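Local atomic coordinates of alkylpurine DNA glycosylase AlkC (Pseudomonas fluorescens, PDB entry 5VHV), a protein that excises alkylated purine bases from damaged DNA as a glycosylase of base excision repair, apparently without flipping the damaged nucleotide out of the helix. Residues Q67-L72 against K108-F113; N195-I200 against P205-S210; S210-W215 against W224-A229. One frame throughout, in Å; residues are numbered along the deposited sequence.

Contact 1: residues Q67-L72 against K108-F113; sequences QTLTLL and KYFTTF
F110 reaches across to L72 and L69 with the rim of its ring, joining two helices of the alpha-helical repeat architecture from which the AlkC/AlkD family of glycosylases is built. Neither leucine is met by a ring face. The ring's CZ meets CB of L72 at 3.8 Å, and CE1 of F110 lies 3.5 Å from the carbonyl O of L72, which sits at the ring edge, close to the ring plane. CD2 of L69 stands near that plane too, 4.4 Å from CE2 of F110. L69 and L72, three residues apart on helix 65-75, are neighbours on the helix surface, and both meet the ring. A long, wholly apolar side chain suits the place: it spans the 9.1 Å between CA of L72 and CA of F110 and brings no polar group into this buried spot. Beyond this first shell, Y73 packs edge-to-face with F110, and V92 of helix 87-95 touches both F110 and L69. Cut back to an alanine here, the side chain would probably leave a gap beside L72 and L69 and take from Y73 one of its two aromatic neighbours. What aims the ring is its first torsion (chi1 -72°), which sets CG of F110 anti to the carbonyl carbon and beside the backbone N.

Contact 2: residues N195-I200 against P205-S210; sequences NHLNDI and PEWVLS
I200 and V208 make the tightest meeting between helix 187-201 and helix 205-213: CG2 of I200 is 3.4 Å from CG2 of V208, closer than carbons usually pack. The two beta-branched side chains meet at a slant, branch against branch. I200 keeps CG1 beside its backbone N (chi1 -60°), which leaves CG2 anti to that N, while V208 has its CG2 beside the backbone N, and both methyls thereby point into the interface. Branching at CB suits these positions, since it puts bulk close to the backbone near the short turn that joins the two helices. The segments approach to 9.2 Å between axes, with 136° between their directions, as in a helical hairpin with a short connection.

Aliphatic-to-aromatic contact makes up the second group. CD1 of I200 lies 4.1 Å from CZ3 of W207, and CD2 of L197 approaches the same CZ3 at 4.4 Å. The benzo carbons of the indole thus meet the helix, L197 at the edge and I200 obliquely, while NE1 is hydrogen-bonded to E172.

Polar residues of 195-200 look elsewhere: N198 ND2 bonds to a DNA phosphate, and D199 forms a salt bridge with R155. The apolar seam thus lies behind a DNA-facing surface, with L178 of helix 175-181 packing on L197 and I200, and L233 of helix 231-235 on P205 and L209.

Contact 3: residues S210-W215 against W224-A229; sequences SLIEGW and WIARHA
W215 and I225 cross at about a right angle, the indole bringing the edge of its six-membered ring to the isoleucine at the junction of helix 205-213 and helix 220-229, neighbours in the alpha-helical repeat array. CG2 of I225 lies near the ring plane, 3.8 Å from both CZ3 and CH2 of W215, so the methyl touches the rim at two carbons. Backbone N of A226 also lies near that plane, 4.2 Å from CZ3 of W215. One face of the same indole is met from within its own segment, where CG1 of I212 stands 3.9 Å above the ring plane, toward the rim. A large flat side chain therefore suits the loop just after the helix, where it can lie against I212 by a face and meet helix 220-229 with an edge.

In I212, CG1 stands beside the backbone N (chi1 -62°); CG2 is thereby anti to that N, and the two branches go to different alanines. Alanine suits both sites because its small methyl lets the isoleucine come close to the helix. L197 of helix 187-201 packs on W215 and A229. I212 spans the pair of alanines with contacts of 3.8 Å from CG2 to A226 CB and 4.0 Å from CD1 to A229 CB.

Overall arrangement
All three contacts are buried and largely apolar, but they fall into two regions of the helical array. Contact 1 joins helices 65-75 and 100-110, and its centre lies 34 Å from that of contact 2 and 36 Å from that of contact 3. Those two have centres 8 Å apart and share helix 205-213, which meets helix 187-201 in one and helix 220-229 in the other. L197 ties them together, its CD1 being 3.5 Å from W215 CH2. An aromatic side chain takes part in each: a phenyl edge against leucines and a carbonyl in contact 1, an indole alongside aliphatic pairs in the others. Between nearest atoms, the DNA is about 11, 3 and 4 Å from contacts 1, 2 and 3.

Contact 1: residues Q67-L72 against K108-F113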
loop_
_atom_site.group_PDB
_atom_site.type_symbol
_atom_site.label_atom_id
_atom_site.label_comp_id
_atom_site.label_asym_id
_atom_site.label_seq_id
_atom_site.Cartn_x
_atom_site.Cartn_y
_atom_site.Cartn_z
ATOM N N GLN A 67 -24.738 20.408 -13.030
ATOM C CA GLN A 67 -24.124 21.679 -13.408
ATOM C C GLN A 67 -22.795 21.887 -12.696
ATOM O O GLN A 67 -21.818 22.354 -13.301
ATOM C CB GLN A 67 -25.070 22.839 -13.087
ATOM C CG GLN A 67 -26.359 22.876 -13.895
ATOM C CD GLN A 67 -27.352 23.915 -13.362
ATOM O OE1 GLN A 67 -27.458 24.149 -12.148
ATOM N NE2 GLN A 67 -28.073 24.545 -14.272
ATOM N N THR A 68 -22.730 21.549 -11.412
ATOM C CA THR A 68 -21.463 21.673 -10.700
ATOM C C THR A 68 -20.427 20.714 -11.281
ATOM O O THR A 68 -19.255 21.078 -11.435
ATOM C CB THR A 68 -21.662 21.437 -9.193
ATOM O OG1 THR A 68 -22.610 22.391 -8.680
ATOM C CG2 THR A 68 -20.351 21.606 -8.446
ATOM N N LEU A 69 -20.837 19.487 -11.628
ATOM C CA LEU A 69 -19.883 18.542 -12.213
ATOM C C LEU A 69 -19.273 19.104 -13.492
ATOM O O LEU A 69 -18.072 18.943 -13.739
ATOM C CB LEU A 69 -20.557 17.197 -12.499
ATOM C CG LEU A 69 -20.750 16.202 -11.359
ATOM C CD1 LEU A 69 -21.264 14.905 -11.964
ATOM C CD2 LEU A 69 -19.471 15.961 -10.557
ATOM N N THR A 70 -20.081 19.772 -14.312
ATOM C CA THR A 70 -19.541 20.395 -15.520
ATOM C C THR A 70 -18.404 21.354 -15.181
ATOM O O THR A 70 -17.358 21.346 -15.846
ATOM C CB THR A 70 -20.658 21.103 -16.281
ATOM O OG1 THR A 70 -21.590 20.114 -16.736
ATOM C CG2 THR A 70 -20.114 21.873 -17.484
ATOM N N LEU A 71 -18.574 22.173 -14.141
ATOM C CA LEU A 71 -17.497 23.073 -13.729
ATOM C C LEU A 71 -16.280 22.289 -13.255
ATOM O O LEU A 71 -15.139 22.660 -13.543
ATOM C CB LEU A 71 -17.957 23.995 -12.613
ATOM C CG LEU A 71 -19.170 24.879 -12.906
ATOM C CD1 LEU A 71 -19.475 25.735 -11.698
ATOM C CD2 LEU A 71 -18.934 25.757 -14.136
ATOM N N LEU A 72 -16.508 21.232 -12.483
ATOM C CA LEU A 72 -15.395 20.490 -11.912
ATOM C C LEU A 72 -14.626 19.710 -12.983
ATOM O O LEU A 72 -13.403 19.529 -12.861
ATOM C CB LEU A 72 -15.918 19.571 -10.815
ATOM C CG LEU A 72 -16.583 20.283 -9.606
ATOM C CD1 LEU A 72 -17.049 19.237 -8.604
ATOM C CD2 LEU A 72 -15.642 21.274 -8.916
ATOM N N LYS A 108 -14.478 8.019 -13.316
ATOM C CA LYS A 108 -13.580 7.491 -14.338
ATOM C C LYS A 108 -12.767 8.618 -14.963
ATOM O O LYS A 108 -11.587 8.445 -15.296
ATOM C CB LYS A 108 -14.379 6.764 -15.414
ATOM C CG LYS A 108 -13.523 6.152 -16.507
ATOM C CD LYS A 108 -14.375 5.615 -17.660
ATOM C CE LYS A 108 -13.469 5.127 -18.771
ATOM N NZ LYS A 108 -14.222 4.508 -19.903
ATOM N N TYR A 109 -13.395 9.774 -15.138
ATOM C CA TYR A 109 -12.701 10.948 -15.665
ATOM C C TYR A 109 -11.706 11.511 -14.651
ATOM O O TYR A 109 -10.538 11.760 -14.979
ATOM C CB TYR A 109 -13.729 12.008 -16.043
ATOM C CG TYR A 109 -13.137 13.353 -16.405
ATOM C CD1 TYR A 109 -12.604 13.577 -17.660
ATOM C CD2 TYR A 109 -13.108 14.393 -15.480
ATOM C CE1 TYR A 109 -12.068 14.828 -18.009
ATOM C CE2 TYR A 109 -12.576 15.634 -15.812
ATOM C CZ TYR A 109 -12.077 15.844 -17.079
ATOM O OH TYR A 109 -11.532 17.078 -17.409
ATOM N N PHE A 110 -12.157 11.743 -13.418
ATOM C CA PHE A 110 -11.298 12.368 -12.402
ATOM C C PHE A 110 -10.110 11.497 -11.993
ATOM O O PHE A 110 -9.076 12.032 -11.567
ATOM C CB PHE A 110 -12.109 12.709 -11.147
ATOM C CG PHE A 110 -13.067 13.877 -11.302
ATOM C CD1 PHE A 110 -12.705 15.027 -11.996
ATOM C CD2 PHE A 110 -14.319 13.828 -10.701
ATOM C CE1 PHE A 110 -13.599 16.090 -12.115
ATOM C CE2 PHE A 110 -15.215 14.902 -10.796
ATOM C CZ PHE A 110 -14.862 16.022 -11.514
ATOM N N THR A 111 -10.229 10.167 -12.079
ATOM C CA THR A 111 -9.191 9.315 -11.509
ATOM C C THR A 111 -7.848 9.492 -12.225
ATOM O O THR A 111 -6.797 9.269 -11.606
ATOM C CB THR A 111 -9.639 7.841 -11.516
ATOM O OG1 THR A 111 -8.911 7.115 -10.516
ATOM C CG2 THR A 111 -9.434 7.175 -12.867
ATOM N N THR A 112 -7.848 9.929 -13.490
ATOM C CA THR A 112 -6.577 10.192 -14.166
ATOM C C THR A 112 -5.860 11.430 -13.624
ATOM O O THR A 112 -4.633 11.536 -13.743
ATOM C CB THR A 112 -6.798 10.343 -15.677
ATOM O OG1 THR A 112 -7.564 11.525 -15.955
ATOM C CG2 THR A 112 -7.542 9.136 -16.246
ATOM N N PHE A 113 -6.579 12.358 -13.019
ATOM C CA PHE A 113 -5.983 13.569 -12.463
ATOM C C PHE A 113 -5.469 13.361 -11.053
ATOM O O PHE A 113 -4.607 14.111 -10.591
ATOM C CB PHE A 113 -7.033 14.695 -12.468
ATOM C CG PHE A 113 -7.459 15.088 -13.847
ATOM C CD1 PHE A 113 -6.742 16.039 -14.549
ATOM C CD2 PHE A 113 -8.540 14.464 -14.470
ATOM C CE1 PHE A 113 -7.103 16.399 -15.828
ATOM C CE2 PHE A 113 -8.910 14.824 -15.753
ATOM C CZ PHE A 113 -8.190 15.784 -16.440
#

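Contact 2: residues N195-I200 against P205-S210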
loop_
_atom_site.group_PDB
_atom_site.type_symbol
_atom_site.label_atom_id
_atom_site.label_comp_id
_atom_site.label_asym_id
_atom_site.label_seq_id
_atom_site.Cartn_x
_atom_site.Cartn_y
_atom_site.Cartn_z
ATOM N N ASN A 195 -0.715 -5.706 -4.395
ATOM C CA ASN A 195 -1.096 -5.215 -3.073
ATOM C C ASN A 195 -2.490 -5.691 -2.667
ATOM O O ASN A 195 -2.734 -5.977 -1.487
ATOM C CB ASN A 195 -0.988 -3.692 -3.031
ATOM C CG ASN A 195 0.473 -3.226 -3.040
ATOM O OD1 ASN A 195 1.398 -3.954 -2.607
ATOM N ND2 ASN A 195 0.697 -2.032 -3.546
ATOM N N HIS A 196 -3.427 -5.746 -3.613
ATOM C CA HIS A 196 -4.745 -6.318 -3.335
ATOM C C HIS A 196 -4.609 -7.781 -2.906
ATOM O O HIS A 196 -5.174 -8.202 -1.892
ATOM C CB HIS A 196 -5.618 -6.146 -4.583
ATOM C CG HIS A 196 -7.066 -6.493 -4.410
ATOM N ND1 HIS A 196 -8.068 -5.757 -5.009
ATOM C CD2 HIS A 196 -7.685 -7.516 -3.777
ATOM C CE1 HIS A 196 -9.238 -6.312 -4.750
ATOM N NE2 HIS A 196 -9.036 -7.369 -3.987
ATOM N N LEU A 197 -3.806 -8.560 -3.628
ATOM C CA LEU A 197 -3.605 -9.954 -3.240
ATOM C C LEU A 197 -2.939 -10.078 -1.867
ATOM O O LEU A 197 -3.340 -10.916 -1.059
ATOM C CB LEU A 197 -2.784 -10.671 -4.311
ATOM C CG LEU A 197 -3.562 -10.974 -5.597
ATOM C CD1 LEU A 197 -2.586 -11.329 -6.711
ATOM C CD2 LEU A 197 -4.550 -12.092 -5.396
ATOM N N ASN A 198 -1.920 -9.264 -1.583
ATOM C CA ASN A 198 -1.319 -9.277 -0.250
ATOM C C ASN A 198 -2.359 -8.968 0.830
ATOM O O ASN A 198 -2.387 -9.626 1.876
ATOM C CB ASN A 198 -0.139 -8.295 -0.213
ATOM C CG ASN A 198 0.550 -8.261 1.121
ATOM O OD1 ASN A 198 1.035 -9.281 1.610
ATOM N ND2 ASN A 198 0.630 -7.082 1.707
ATOM N N ASP A 199 -3.239 -7.987 0.598
ATOM C CA ASP A 199 -4.366 -7.774 1.518
ATOM C C ASP A 199 -5.130 -9.075 1.781
ATOM O O ASP A 199 -5.510 -9.377 2.915
ATOM C CB ASP A 199 -5.377 -6.759 0.959
ATOM C CG ASP A 199 -4.908 -5.312 0.963
ATOM O OD1 ASP A 199 -3.797 -4.952 1.405
ATOM O OD2 ASP A 199 -5.742 -4.503 0.503
ATOM N N ILE A 200 -5.449 -9.812 0.718
ATOM C CA ILE A 200 -6.243 -11.029 0.876
ATOM C C ILE A 200 -5.497 -12.032 1.731
ATOM O O ILE A 200 -6.118 -12.777 2.502
ATOM C CB ILE A 200 -6.608 -11.634 -0.492
ATOM C CG1 ILE A 200 -7.427 -10.630 -1.316
ATOM C CG2 ILE A 200 -7.393 -12.937 -0.331
ATOM C CD1 ILE A 200 -7.680 -11.092 -2.741
ATOM N N PRO A 205 -5.223 -16.713 3.258
ATOM C CA PRO A 205 -3.941 -17.049 2.627
ATOM C C PRO A 205 -4.024 -18.225 1.677
ATOM O O PRO A 205 -3.419 -18.181 0.597
ATOM C CB PRO A 205 -3.032 -17.350 3.832
ATOM C CG PRO A 205 -3.950 -17.693 4.944
ATOM C CD PRO A 205 -5.152 -16.817 4.723
ATOM N N GLU A 206 -4.750 -19.287 2.043
ATOM C CA GLU A 206 -4.804 -20.469 1.186
ATOM C C GLU A 206 -5.462 -20.160 -0.145
ATOM O O GLU A 206 -5.106 -20.759 -1.167
ATOM C CB GLU A 206 -5.559 -21.599 1.885
ATOM C CG GLU A 206 -4.860 -22.121 3.131
ATOM C CD GLU A 206 -5.686 -23.143 3.897
ATOM O OE1 GLU A 206 -6.912 -23.222 3.669
ATOM O OE2 GLU A 206 -5.105 -23.870 4.730
ATOM N N TRP A 207 -6.419 -19.233 -0.153
ATOM C CA TRP A 207 -7.076 -18.868 -1.402
ATOM C C TRP A 207 -6.093 -18.217 -2.365
ATOM O O TRP A 207 -6.084 -18.529 -3.563
ATOM C CB TRP A 207 -8.254 -17.933 -1.126
ATOM C CG TRP A 207 -9.060 -17.637 -2.342
ATOM C CD1 TRP A 207 -10.189 -18.296 -2.759
ATOM C CD2 TRP A 207 -8.823 -16.602 -3.303
ATOM N NE1 TRP A 207 -10.658 -17.734 -3.917
ATOM C CE2 TRP A 207 -9.836 -16.700 -4.279
ATOM C CE3 TRP A 207 -7.850 -15.612 -3.439
ATOM C CZ2 TRP A 207 -9.898 -15.846 -5.378
ATOM C CZ3 TRP A 207 -7.912 -14.763 -4.532
ATOM C CH2 TRP A 207 -8.936 -14.887 -5.487
ATOM N N VAL A 208 -5.253 -17.310 -1.860
ATOM C CA VAL A 208 -4.236 -16.680 -2.698
ATOM C C VAL A 208 -3.211 -17.712 -3.160
ATOM O O VAL A 208 -2.780 -17.699 -4.316
ATOM C CB VAL A 208 -3.560 -15.529 -1.933
ATOM C CG1 VAL A 208 -2.383 -14.967 -2.724
ATOM C CG2 VAL A 208 -4.560 -14.428 -1.580
ATOM N N LEU A 209 -2.788 -18.606 -2.263
ATOM C CA LEU A 209 -1.797 -19.610 -2.629
ATOM C C LEU A 209 -2.334 -20.524 -3.719
ATOM O O LEU A 209 -1.652 -20.793 -4.714
ATOM C CB LEU A 209 -1.385 -20.423 -1.400
ATOM C CG LEU A 209 -0.580 -19.627 -0.366
ATOM C CD1 LEU A 209 -0.627 -20.345 0.999
ATOM C CD2 LEU A 209 0.859 -19.436 -0.826
ATOM N N SER A 210 -3.568 -20.995 -3.559
ATOM C CA SER A 210 -4.169 -21.825 -4.590
ATOM C C SER A 210 -4.278 -21.070 -5.908
ATOM O O SER A 210 -4.000 -21.630 -6.980
ATOM C CB SER A 210 -5.539 -22.318 -4.127
ATOM O OG SER A 210 -5.402 -23.255 -3.073
#

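Contact 3: residues S210-W215 against W224-A229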
loop_
_atom_site.group_PDB
_atom_site.type_symbol
_atom_site.label_atom_id
_atom_site.label_comp_id
_atom_site.label_asym_id
_atom_site.label_seq_id
_atom_site.Cartn_x
_atom_site.Cartn_y
_atom_site.Cartn_z
ATOM N N SER A 210 -3.568 -20.995 -3.559
ATOM C CA SER A 210 -4.169 -21.825 -4.590
ATOM C C SER A 210 -4.278 -21.070 -5.908
ATOM O O SER A 210 -4.000 -21.630 -6.980
ATOM C CB SER A 210 -5.539 -22.318 -4.127
ATOM O OG SER A 210 -5.402 -23.255 -3.073
ATOM N N LEU A 211 -4.699 -19.802 -5.852
ATOM C CA LEU A 211 -4.810 -18.993 -7.061
ATOM C C LEU A 211 -3.482 -18.931 -7.797
ATOM O O LEU A 211 -3.402 -19.241 -8.991
ATOM C CB LEU A 211 -5.275 -17.578 -6.703
ATOM C CG LEU A 211 -5.557 -16.633 -7.879
ATOM C CD1 LEU A 211 -6.873 -17.021 -8.571
ATOM C CD2 LEU A 211 -5.588 -15.167 -7.430
ATOM N N ILE A 212 -2.418 -18.534 -7.093
ATOM C CA ILE A 212 -1.145 -18.319 -7.761
ATOM C C ILE A 212 -0.515 -19.649 -8.173
ATOM O O ILE A 212 0.230 -19.720 -9.162
ATOM C CB ILE A 212 -0.244 -17.456 -6.856
ATOM C CG1 ILE A 212 -0.889 -16.086 -6.638
ATOM C CG2 ILE A 212 1.124 -17.282 -7.474
ATOM C CD1 ILE A 212 -0.096 -15.171 -5.685
ATOM N N GLU A 213 -0.853 -20.738 -7.488
ATOM C CA GLU A 213 -0.413 -22.041 -7.959
ATOM C C GLU A 213 -1.020 -22.400 -9.318
ATOM O O GLU A 213 -0.529 -23.319 -9.978
ATOM C CB GLU A 213 -0.745 -23.103 -6.903
ATOM C CG GLU A 213 0.210 -23.027 -5.706
ATOM C CD GLU A 213 -0.235 -23.829 -4.507
ATOM O OE1 GLU A 213 -1.328 -24.434 -4.547
ATOM O OE2 GLU A 213 0.520 -23.837 -3.510
ATOM N N GLY A 214 -2.070 -21.701 -9.748
ATOM C CA GLY A 214 -2.637 -21.893 -11.068
ATOM C C GLY A 214 -2.101 -20.945 -12.120
ATOM O O GLY A 214 -2.482 -21.035 -13.291
ATOM N N TRP A 215 -1.201 -20.049 -11.737
ATOM C CA TRP A 215 -0.690 -19.020 -12.628
ATOM C C TRP A 215 0.522 -19.517 -13.398
ATOM O O TRP A 215 1.227 -20.440 -12.982
ATOM C CB TRP A 215 -0.291 -17.777 -11.836
ATOM C CG TRP A 215 -1.388 -16.907 -11.435
ATOM C CD1 TRP A 215 -2.729 -17.119 -11.588
ATOM C CD2 TRP A 215 -1.243 -15.646 -10.793
ATOM N NE1 TRP A 215 -3.431 -16.045 -11.080
ATOM C CE2 TRP A 215 -2.536 -15.131 -10.583
ATOM C CE3 TRP A 215 -0.135 -14.891 -10.388
ATOM C CZ2 TRP A 215 -2.753 -13.896 -9.980
ATOM C CZ3 TRP A 215 -0.350 -13.672 -9.778
ATOM C CH2 TRP A 215 -1.651 -13.184 -9.579
ATOM N N TRP A 224 6.334 -11.266 -11.183
ATOM C CA TRP A 224 6.575 -10.125 -10.305
ATOM C C TRP A 224 5.385 -9.892 -9.385
ATOM O O TRP A 224 5.549 -9.686 -8.167
ATOM C CB TRP A 224 6.859 -8.870 -11.135
ATOM C CG TRP A 224 7.234 -7.669 -10.303
ATOM C CD1 TRP A 224 8.503 -7.227 -10.018
ATOM C CD2 TRP A 224 6.336 -6.747 -9.650
ATOM N NE1 TRP A 224 8.446 -6.097 -9.229
ATOM C CE2 TRP A 224 7.130 -5.785 -8.986
ATOM C CE3 TRP A 224 4.946 -6.642 -9.568
ATOM C CZ2 TRP A 224 6.568 -4.725 -8.258
ATOM C CZ3 TRP A 224 4.386 -5.599 -8.817
ATOM C CH2 TRP A 224 5.198 -4.658 -8.179
ATOM N N ILE A 225 4.173 -9.956 -9.942
ATOM C CA ILE A 225 2.977 -9.823 -9.112
ATOM C C ILE A 225 2.972 -10.891 -8.029
ATOM O O ILE A 225 2.673 -10.613 -6.861
ATOM C CB ILE A 225 1.702 -9.897 -9.978
ATOM C CG1 ILE A 225 1.593 -8.654 -10.883
ATOM C CG2 ILE A 225 0.470 -10.012 -9.105
ATOM C CD1 ILE A 225 0.403 -8.682 -11.833
ATOM N N ALA A 226 3.301 -12.132 -8.401
ATOM C CA ALA A 226 3.289 -13.218 -7.430
ATOM C C ALA A 226 4.245 -12.943 -6.278
ATOM O O ALA A 226 3.889 -13.130 -5.108
ATOM C CB ALA A 226 3.641 -14.537 -8.110
ATOM N N ARG A 227 5.470 -12.509 -6.585
ATOM C CA ARG A 227 6.441 -12.289 -5.518
ATOM C C ARG A 227 5.970 -11.206 -4.551
ATOM O O ARG A 227 6.166 -11.323 -3.339
ATOM C CB ARG A 227 7.817 -11.920 -6.081
ATOM C CG ARG A 227 8.835 -11.667 -4.942
ATOM C CD ARG A 227 10.293 -11.630 -5.382
ATOM N NE ARG A 227 10.744 -12.865 -6.026
ATOM C CZ ARG A 227 11.323 -13.898 -5.409
ATOM N NH1 ARG A 227 11.535 -13.902 -4.099
ATOM N NH2 ARG A 227 11.694 -14.948 -6.121
ATOM N N HIS A 228 5.364 -10.136 -5.064
ATOM C CA HIS A 228 4.947 -9.052 -4.185
ATOM C C HIS A 228 3.601 -9.323 -3.523
ATOM O O HIS A 228 3.374 -8.857 -2.409
ATOM C CB HIS A 228 4.981 -7.753 -4.980
ATOM C CG HIS A 228 6.378 -7.378 -5.349
ATOM N ND1 HIS A 228 7.171 -6.590 -4.542
ATOM C CD2 HIS A 228 7.161 -7.772 -6.380
ATOM C CE1 HIS A 228 8.368 -6.468 -5.091
ATOM N NE2 HIS A 228 8.390 -7.182 -6.203
ATOM N N ALA A 229 2.743 -10.114 -4.164
ATOM C CA ALA A 229 1.497 -10.556 -3.552
ATOM C C ALA A 229 1.772 -11.423 -2.335
ATOM O O ALA A 229 1.054 -11.357 -1.334
ATOM C CB ALA A 229 0.682 -11.358 -4.570
#